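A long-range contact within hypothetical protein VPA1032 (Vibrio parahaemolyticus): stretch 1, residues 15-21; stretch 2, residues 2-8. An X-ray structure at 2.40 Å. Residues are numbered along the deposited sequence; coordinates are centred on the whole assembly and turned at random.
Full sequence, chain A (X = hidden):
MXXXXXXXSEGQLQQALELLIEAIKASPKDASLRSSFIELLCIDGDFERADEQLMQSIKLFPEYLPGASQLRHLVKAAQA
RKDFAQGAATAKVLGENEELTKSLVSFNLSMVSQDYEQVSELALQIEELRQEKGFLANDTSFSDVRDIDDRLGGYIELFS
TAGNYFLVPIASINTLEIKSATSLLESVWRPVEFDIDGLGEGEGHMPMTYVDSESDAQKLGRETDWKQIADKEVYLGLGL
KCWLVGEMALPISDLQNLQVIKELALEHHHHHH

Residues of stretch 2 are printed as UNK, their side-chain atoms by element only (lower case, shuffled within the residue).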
# COMPACT_ATOMS: atom_id res chain seq x y z
N GLN A 15 12.55 -11.03 15.18
CA GLN A 15 13.93 -11.31 15.57
C GLN A 15 14.90 -10.29 14.97
O GLN A 15 15.82 -9.83 15.64
CB GLN A 15 14.33 -12.73 15.13
CG GLN A 15 15.84 -13.02 15.19
CD GLN A 15 16.21 -14.45 14.78
OE1 GLN A 15 15.73 -14.96 13.78
NE2 GLN A 15 17.09 -15.08 15.56
N ALA A 16 14.68 -9.95 13.70
CA ALA A 16 15.54 -8.99 13.00
C ALA A 16 15.55 -7.64 13.72
O ALA A 16 16.57 -6.95 13.73
CB ALA A 16 15.06 -8.81 11.56
N LEU A 17 14.42 -7.28 14.33
CA LEU A 17 14.30 -6.02 15.06
C LEU A 17 15.13 -6.07 16.35
O LEU A 17 15.82 -5.11 16.69
CB LEU A 17 12.83 -5.73 15.38
CG LEU A 17 11.92 -5.40 14.19
CD1 LEU A 17 10.48 -5.27 14.65
CD2 LEU A 17 12.40 -4.11 13.53
N GLU A 18 15.06 -7.19 17.06
CA GLU A 18 15.80 -7.38 18.31
C GLU A 18 17.29 -7.26 18.06
O GLU A 18 18.01 -6.62 18.84
CB GLU A 18 15.50 -8.76 18.91
CG GLU A 18 14.03 -9.14 18.94
CD GLU A 18 13.15 -8.05 19.50
OE1 GLU A 18 13.05 -6.98 18.85
OE2 GLU A 18 12.56 -8.25 20.59
N LEU A 19 17.76 -7.88 16.99
CA LEU A 19 19.18 -7.83 16.65
C LEU A 19 19.63 -6.40 16.31
O LEU A 19 20.82 -6.10 16.34
CB LEU A 19 19.50 -8.78 15.49
CG LEU A 19 19.55 -10.27 15.83
CD1 LEU A 19 19.73 -11.10 14.56
CD2 LEU A 19 20.70 -10.52 16.79
N LEU A 20 18.68 -5.52 16.00
CA LEU A 20 19.00 -4.14 15.68
C LEU A 20 18.93 -3.25 16.92
O LEU A 20 19.84 -2.46 17.17
CB LEU A 20 18.04 -3.61 14.61
CG LEU A 20 18.30 -4.17 13.21
CD1 LEU A 20 17.23 -3.72 12.23
CD2 LEU A 20 19.67 -3.72 12.75
N ILE A 21 17.87 -3.39 17.69
CA ILE A 21 17.71 -2.59 18.90
C ILE A 21 18.91 -2.79 19.82
O ILE A 21 19.38 -1.83 20.43
CB ILE A 21 16.44 -2.97 19.66
CG1 ILE A 21 15.21 -2.59 18.84
CG2 ILE A 21 16.42 -2.28 21.02
CD1 ILE A 21 13.89 -2.99 19.48
N UNK A 2 26.24 -9.53 8.78
CA UNK A 2 25.75 -9.27 10.17
C UNK A 2 24.91 -10.45 10.65
O UNK A 2 25.06 -11.56 10.15
o UNK A 2 23.72 -8.16 9.38
c UNK A 2 25.67 -6.79 9.70
c UNK A 2 24.88 -7.99 10.21
N UNK A 3 24.03 -10.21 11.62
CA UNK A 3 23.17 -11.27 12.16
C UNK A 3 21.69 -10.99 11.89
O UNK A 3 20.92 -11.91 11.60
c UNK A 3 23.39 -11.44 13.66
n UNK A 3 21.83 -13.40 16.28
o UNK A 3 23.87 -12.45 16.36
c UNK A 3 22.89 -12.78 14.19
c UNK A 3 22.90 -12.86 15.71
N UNK A 4 21.29 -9.73 12.01
CA UNK A 4 19.89 -9.35 11.77
C UNK A 4 19.55 -9.55 10.30
O UNK A 4 18.44 -9.97 9.96
c UNK A 4 21.11 -5.39 9.78
c UNK A 4 20.43 -6.86 11.40
c UNK A 4 19.90 -4.62 7.89
c UNK A 4 18.80 -5.40 8.28
c UNK A 4 21.06 -4.60 8.62
c UNK A 4 18.85 -6.19 9.43
c UNK A 4 19.64 -7.88 12.18
c UNK A 4 21.71 -6.44 11.66
n UNK A 4 22.12 -5.56 10.69
c UNK A 4 20.03 -6.19 10.20
N UNK A 5 20.52 -9.26 9.43
CA UNK A 5 20.36 -9.39 7.98
C UNK A 5 20.19 -10.86 7.60
O UNK A 5 19.81 -11.18 6.47
n UNK A 5 21.70 -7.24 3.11
c UNK A 5 22.19 -6.42 4.26
c UNK A 5 22.50 -7.26 5.50
c UNK A 5 21.59 -8.79 7.28
c UNK A 5 21.28 -8.02 6.00
N UNK A 6 20.46 -11.74 8.55
CA UNK A 6 20.35 -13.17 8.35
C UNK A 6 18.99 -13.62 8.91
O UNK A 6 18.36 -14.54 8.39
c UNK A 6 21.49 -13.90 9.07
c UNK A 6 22.09 -15.03 8.24
o UNK A 6 21.47 -16.09 8.07
n UNK A 6 23.29 -14.81 7.72
N UNK A 7 18.54 -12.95 9.96
CA UNK A 7 17.26 -13.28 10.56
C UNK A 7 16.15 -12.82 9.62
O UNK A 7 15.06 -13.38 9.61
c UNK A 7 17.12 -12.60 11.92
N UNK A 8 16.44 -11.79 8.82
CA UNK A 8 15.47 -11.26 7.87
C UNK A 8 15.33 -12.19 6.66
O UNK A 8 14.29 -12.21 5.99
c UNK A 8 13.70 -8.69 7.55
c UNK A 8 15.90 -9.86 7.40
c UNK A 8 14.86 -9.02 6.63
c UNK A 8 15.50 -7.73 6.12

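Position 2 has three side-chain atoms. One carbon carries an oxygen and a second carbon. None of them comes near stretch 1. A beta-branched side chain with one hydroxyl is threonine, so this is Thr-2. Its OG1 accepts a weak hydrogen bond from the backbone N of position 5, at 3.4 Å.

Position 3 has five side-chain atoms: three carbons in a row, the third carrying one oxygen and one nitrogen. That is a carboxamide on a two-carbon spacer. The nitrogen lies 3.1 Å from Leu-19 CD2. The residue is Gln-3. NE2 is packed against a methyl group here, so this approach is a tight contact and not a hydrogen bond.

Position 4 has ten side-chain atoms. One carbon leads to fused five- and six-membered rings holding eight carbons and one nitrogen. Leu-20 CD2 sits over one face of the ring, 3.4 Å from the centroid of the five-membered ring and 6° off its normal. This is a CH-pi contact. Nearer the backbone, CB is 3.4 Å from Leu-19 CB and 3.6 Å from Ala-16 O. An indole on one carbon is tryptophan, Trp-4. Its chi1 is p (62°).

Position 5 has four carbons in a row ending in nitrogen. The CA-to-CB bond points away from stretch 1, and nothing there is touched. This is Lys-5.

Position 6 has two carbons, the second carrying one oxygen and one nitrogen. It is one carbon shorter than Gln-3, and it makes no contact with stretch 1. This is Asn-6.

Position 7 has a single side-chain carbon. It lies 3.3 Å from Gln-15 OE1, 4.0 Å from Ala-16 N and 4.0 Å from Leu-19 CD1. One methyl group means alanine, Ala-7. Its CA-to-CB bond points toward stretch 1.

Position 8 has four carbons, forked at the second. One tip of the fork lies 4.2 Å from Ala-16 CB. This is leucine, Leu-8; the tip is CD1.

The contact is mainly apolar packing and has no hydrogen bonds across it. It buries 407 Å² in total. The backbones come closest where Ala-16 CA lies 4.5 Å from Trp-4 CA. The small side chain of Ala-16 accompanies this close approach. Trp-4 and Ala-7 are three residues apart on a helical turn, and both direct CB toward stretch 1. Leu-19 touches both of them, while Leu-20 CD2 sits over one face of the indole. Lys-5 and Asn-6, between them in sequence, leave stretch 1 untouched.

Stretch 2, residues 2-8: TQWKNAL
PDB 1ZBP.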